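Local coordinates for putative aminopeptidase (Leishmania major, PDB 5NTH), which probably acts as a manganese-binding M17 leucyl aminopeptidase, removing residues from the amino termini of peptides, and here holds the inhibitor actinonin, at residues Y115-C128 / G146-P160. Sequence-based numbering, arbitrary orientation.
Sequences YRADSMSEAVAAAC and GSETAVANAVARAAP
Arg157 NE donates to Ser121 OG over 2.8 Å in a nearly straight bond, with the hydroxyl oxygen close to the guanidinium plane. The same hydroxyl appears to donate to Ala154 O, but at a modelled 2.4 Å between Ser121 OG and Ala154 O the details of this bond are doubtful. Along the same guanidinium edge, Arg157 NH2 makes a weak, bent bond to Ala117 O, an oxygen that also receives the helical bond from Ser121 N. The Arg157 side chain gets there by setting CG between its backbone N and carbonyl carbon (chi1 75°) and then running extended to NE, slanting back toward the N-terminal end of helix 117-127. Its remaining terminal nitrogen, NH1, hydrogen-bonds to Gly453 O, which further fixes the rotation of the group.

At the N-terminal end, Tyr115 lays its ring over Ser147, whose CB stands 3.4 Å from the centroid of the Tyr115 ring and almost on the ring normal, a CH-pi contact. Ala150 CB meets the edge of this ring, and Tyr115 OH is hydrogen-bonded to Gln451 NE2.

From Tyr115 onward the segments meet mainly through apolar side chains. Ala154 CB packs against both Ala117 CB and Met120 CB, at 3.9 Å each, while the extended Met120 brings SD to Val151 CG2. Beyond helix 148-156, Val124 CG1 abuts Ala158 CB at 3.6 Å, and Cys128 CB rests on Pro160 CD. With alanines at the crossing, the axes of helices 117-127 and 148-156 approach to 8.2 Å at 37°.

Met120 and Val151 both cover Val141 of strand 137-142, and Val124 and Val155 share Leu181. Neighbouring helices of successive beta-alpha-beta crossovers thus pack on one face of the mixed sheet, as in the macro-like N-terminal domain of M17 aminopeptidases.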
# COMPACT_ATOMS: atom_id res chain seq x y z
N TYR A 115 -22.06 20.48 -31.87
CA TYR A 115 -23.48 20.36 -31.54
C TYR A 115 -23.72 20.12 -30.04
O TYR A 115 -24.85 20.16 -29.61
CB TYR A 115 -24.10 19.19 -32.32
CG TYR A 115 -23.70 19.14 -33.77
CD1 TYR A 115 -23.72 20.31 -34.57
CD2 TYR A 115 -23.28 17.96 -34.36
CE1 TYR A 115 -23.35 20.28 -35.90
CE2 TYR A 115 -22.89 17.92 -35.70
CZ TYR A 115 -22.93 19.08 -36.48
OH TYR A 115 -22.54 19.03 -37.80
N ARG A 116 -22.66 19.86 -29.27
CA ARG A 116 -22.71 19.58 -27.84
C ARG A 116 -23.61 18.45 -27.49
O ARG A 116 -24.47 18.58 -26.65
CB ARG A 116 -23.04 20.83 -27.01
CG ARG A 116 -21.87 21.81 -26.90
CD ARG A 116 -20.65 21.16 -26.25
NE ARG A 116 -20.15 22.03 -25.19
CZ ARG A 116 -20.13 21.73 -23.90
NH1 ARG A 116 -20.55 20.55 -23.45
NH2 ARG A 116 -19.69 22.64 -23.03
N ALA A 117 -23.36 17.31 -28.13
CA ALA A 117 -24.07 16.06 -27.85
C ALA A 117 -23.94 15.55 -26.42
O ALA A 117 -24.76 14.74 -25.98
CB ALA A 117 -23.58 14.99 -28.81
N ASP A 118 -22.92 15.99 -25.70
CA ASP A 118 -22.78 15.65 -24.30
C ASP A 118 -23.86 16.27 -23.42
O ASP A 118 -24.44 15.61 -22.58
CB ASP A 118 -21.37 16.00 -23.74
CG ASP A 118 -20.83 17.34 -24.23
OD1 ASP A 118 -21.61 18.21 -24.69
OD2 ASP A 118 -19.60 17.53 -24.18
N SER A 119 -24.10 17.54 -23.62
CA SER A 119 -25.12 18.24 -22.88
C SER A 119 -26.52 17.74 -23.24
O SER A 119 -27.40 17.66 -22.40
CB SER A 119 -24.97 19.73 -23.13
OG SER A 119 -23.71 20.15 -22.64
N MET A 120 -26.70 17.38 -24.50
CA MET A 120 -27.97 16.81 -24.98
C MET A 120 -28.27 15.54 -24.23
O MET A 120 -29.37 15.34 -23.76
CB MET A 120 -27.92 16.48 -26.47
CG MET A 120 -27.93 17.69 -27.39
SD MET A 120 -28.11 17.26 -29.15
CE MET A 120 -28.21 18.93 -29.80
N SER A 121 -27.27 14.67 -24.13
CA SER A 121 -27.37 13.45 -23.34
C SER A 121 -27.65 13.71 -21.85
O SER A 121 -28.52 13.05 -21.27
CB SER A 121 -26.13 12.59 -23.56
OG SER A 121 -26.30 11.81 -24.74
N GLU A 122 -26.95 14.66 -21.24
CA GLU A 122 -27.21 14.99 -19.84
C GLU A 122 -28.63 15.51 -19.68
O GLU A 122 -29.28 15.20 -18.70
CB GLU A 122 -26.23 16.03 -19.28
CG GLU A 122 -24.82 15.49 -19.00
CD GLU A 122 -23.81 16.56 -18.53
OE1 GLU A 122 -24.20 17.73 -18.31
OE2 GLU A 122 -22.62 16.21 -18.38
N ALA A 123 -29.11 16.28 -20.65
CA ALA A 123 -30.41 16.90 -20.53
C ALA A 123 -31.53 15.89 -20.76
O ALA A 123 -32.55 15.90 -20.02
CB ALA A 123 -30.52 18.03 -21.50
N VAL A 124 -31.37 15.03 -21.77
CA VAL A 124 -32.29 13.92 -21.99
C VAL A 124 -32.42 13.07 -20.72
O VAL A 124 -33.51 12.90 -20.20
CB VAL A 124 -31.89 13.06 -23.20
CG1 VAL A 124 -32.64 11.74 -23.24
CG2 VAL A 124 -32.16 13.83 -24.48
N ALA A 125 -31.30 12.59 -20.20
CA ALA A 125 -31.28 11.65 -19.09
C ALA A 125 -32.07 12.13 -17.92
O ALA A 125 -32.74 11.35 -17.27
CB ALA A 125 -29.85 11.40 -18.65
N ALA A 126 -31.93 13.42 -17.63
CA ALA A 126 -32.61 14.05 -16.52
C ALA A 126 -34.12 14.22 -16.77
O ALA A 126 -34.89 14.34 -15.83
CB ALA A 126 -31.96 15.39 -16.22
N ALA A 127 -34.56 14.26 -18.01
CA ALA A 127 -35.98 14.35 -18.32
C ALA A 127 -36.67 13.00 -18.29
O ALA A 127 -37.89 12.91 -18.07
CB ALA A 127 -36.17 14.98 -19.69
N CYS A 128 -35.91 11.94 -18.52
CA CYS A 128 -36.52 10.61 -18.57
C CYS A 128 -36.91 10.14 -17.17
O CYS A 128 -37.72 9.22 -17.03
CB CYS A 128 -35.60 9.59 -19.25
SG CYS A 128 -35.17 9.98 -20.96
N GLY A 146 -27.01 18.54 -40.37
CA GLY A 146 -25.65 18.00 -40.18
C GLY A 146 -25.43 17.37 -38.82
O GLY A 146 -24.53 16.56 -38.64
N SER A 147 -26.28 17.73 -37.86
CA SER A 147 -26.24 17.19 -36.53
C SER A 147 -27.09 15.91 -36.28
O SER A 147 -27.05 15.32 -35.20
CB SER A 147 -26.58 18.32 -35.56
OG SER A 147 -27.94 18.71 -35.63
N GLU A 148 -27.78 15.41 -37.30
CA GLU A 148 -28.68 14.26 -37.11
C GLU A 148 -28.05 13.03 -36.44
O GLU A 148 -28.68 12.44 -35.55
CB GLU A 148 -29.33 13.84 -38.42
CG GLU A 148 -30.29 14.87 -39.01
CD GLU A 148 -29.63 15.87 -39.95
OE1 GLU A 148 -28.65 15.52 -40.68
OE2 GLU A 148 -30.09 17.03 -39.96
N THR A 149 -26.86 12.62 -36.84
CA THR A 149 -26.28 11.39 -36.26
C THR A 149 -25.86 11.60 -34.80
O THR A 149 -26.04 10.73 -33.98
CB THR A 149 -25.15 10.79 -37.10
OG1 THR A 149 -24.11 11.75 -37.23
CG2 THR A 149 -25.63 10.42 -38.49
N ALA A 150 -25.32 12.77 -34.48
CA ALA A 150 -24.98 13.13 -33.11
C ALA A 150 -26.21 13.20 -32.20
O ALA A 150 -26.20 12.72 -31.06
CB ALA A 150 -24.24 14.45 -33.09
N VAL A 151 -27.28 13.78 -32.70
CA VAL A 151 -28.55 13.74 -32.02
C VAL A 151 -29.06 12.30 -31.89
O VAL A 151 -29.43 11.89 -30.81
CB VAL A 151 -29.62 14.62 -32.73
CG1 VAL A 151 -30.96 14.55 -32.00
CG2 VAL A 151 -29.16 16.06 -32.76
N ALA A 152 -29.08 11.52 -32.95
CA ALA A 152 -29.63 10.18 -32.78
C ALA A 152 -28.85 9.42 -31.68
O ALA A 152 -29.46 8.80 -30.78
CB ALA A 152 -29.62 9.41 -34.07
N ASN A 153 -27.51 9.50 -31.76
CA ASN A 153 -26.62 8.97 -30.73
C ASN A 153 -26.87 9.55 -29.33
O ASN A 153 -27.10 8.78 -28.42
CB ASN A 153 -25.16 9.19 -31.15
CG ASN A 153 -24.14 8.50 -30.21
OD1 ASN A 153 -24.45 7.58 -29.49
ND2 ASN A 153 -22.89 8.96 -30.26
N ALA A 154 -26.84 10.88 -29.19
CA ALA A 154 -26.98 11.59 -27.89
C ALA A 154 -28.25 11.26 -27.13
O ALA A 154 -28.28 11.26 -25.88
CB ALA A 154 -26.91 13.09 -28.10
N VAL A 155 -29.29 11.00 -27.89
CA VAL A 155 -30.56 10.69 -27.30
C VAL A 155 -30.67 9.24 -26.99
O VAL A 155 -31.08 8.89 -25.90
CB VAL A 155 -31.71 11.06 -28.24
CG1 VAL A 155 -33.04 10.60 -27.67
CG2 VAL A 155 -31.74 12.58 -28.44
N ALA A 156 -30.34 8.40 -27.96
CA ALA A 156 -30.39 6.93 -27.79
C ALA A 156 -29.66 6.46 -26.55
O ALA A 156 -30.17 5.64 -25.78
CB ALA A 156 -29.78 6.24 -29.00
N ARG A 157 -28.48 7.02 -26.36
CA ARG A 157 -27.57 6.57 -25.32
C ARG A 157 -27.98 7.13 -23.98
O ARG A 157 -27.42 6.70 -22.98
CB ARG A 157 -26.12 6.97 -25.62
CG ARG A 157 -25.83 8.45 -25.38
CD ARG A 157 -24.38 8.79 -25.65
NE ARG A 157 -24.16 10.24 -25.53
CZ ARG A 157 -23.11 10.92 -26.01
NH1 ARG A 157 -22.13 10.29 -26.65
NH2 ARG A 157 -23.03 12.25 -25.84
N ALA A 158 -28.90 8.11 -23.98
CA ALA A 158 -29.33 8.79 -22.75
C ALA A 158 -30.66 8.27 -22.20
O ALA A 158 -31.14 8.74 -21.18
CB ALA A 158 -29.37 10.29 -22.96
N ALA A 159 -31.22 7.27 -22.86
CA ALA A 159 -32.47 6.71 -22.42
C ALA A 159 -32.21 5.83 -21.25
O ALA A 159 -31.11 5.32 -21.11
CB ALA A 159 -33.09 5.88 -23.54
N PRO A 160 -33.23 5.59 -20.43
CA PRO A 160 -33.06 4.57 -19.38
C PRO A 160 -32.65 3.22 -19.98
O PRO A 160 -33.20 2.82 -21.01
CB PRO A 160 -34.45 4.48 -18.69
CG PRO A 160 -35.30 5.55 -19.30
CD PRO A 160 -34.63 6.03 -20.57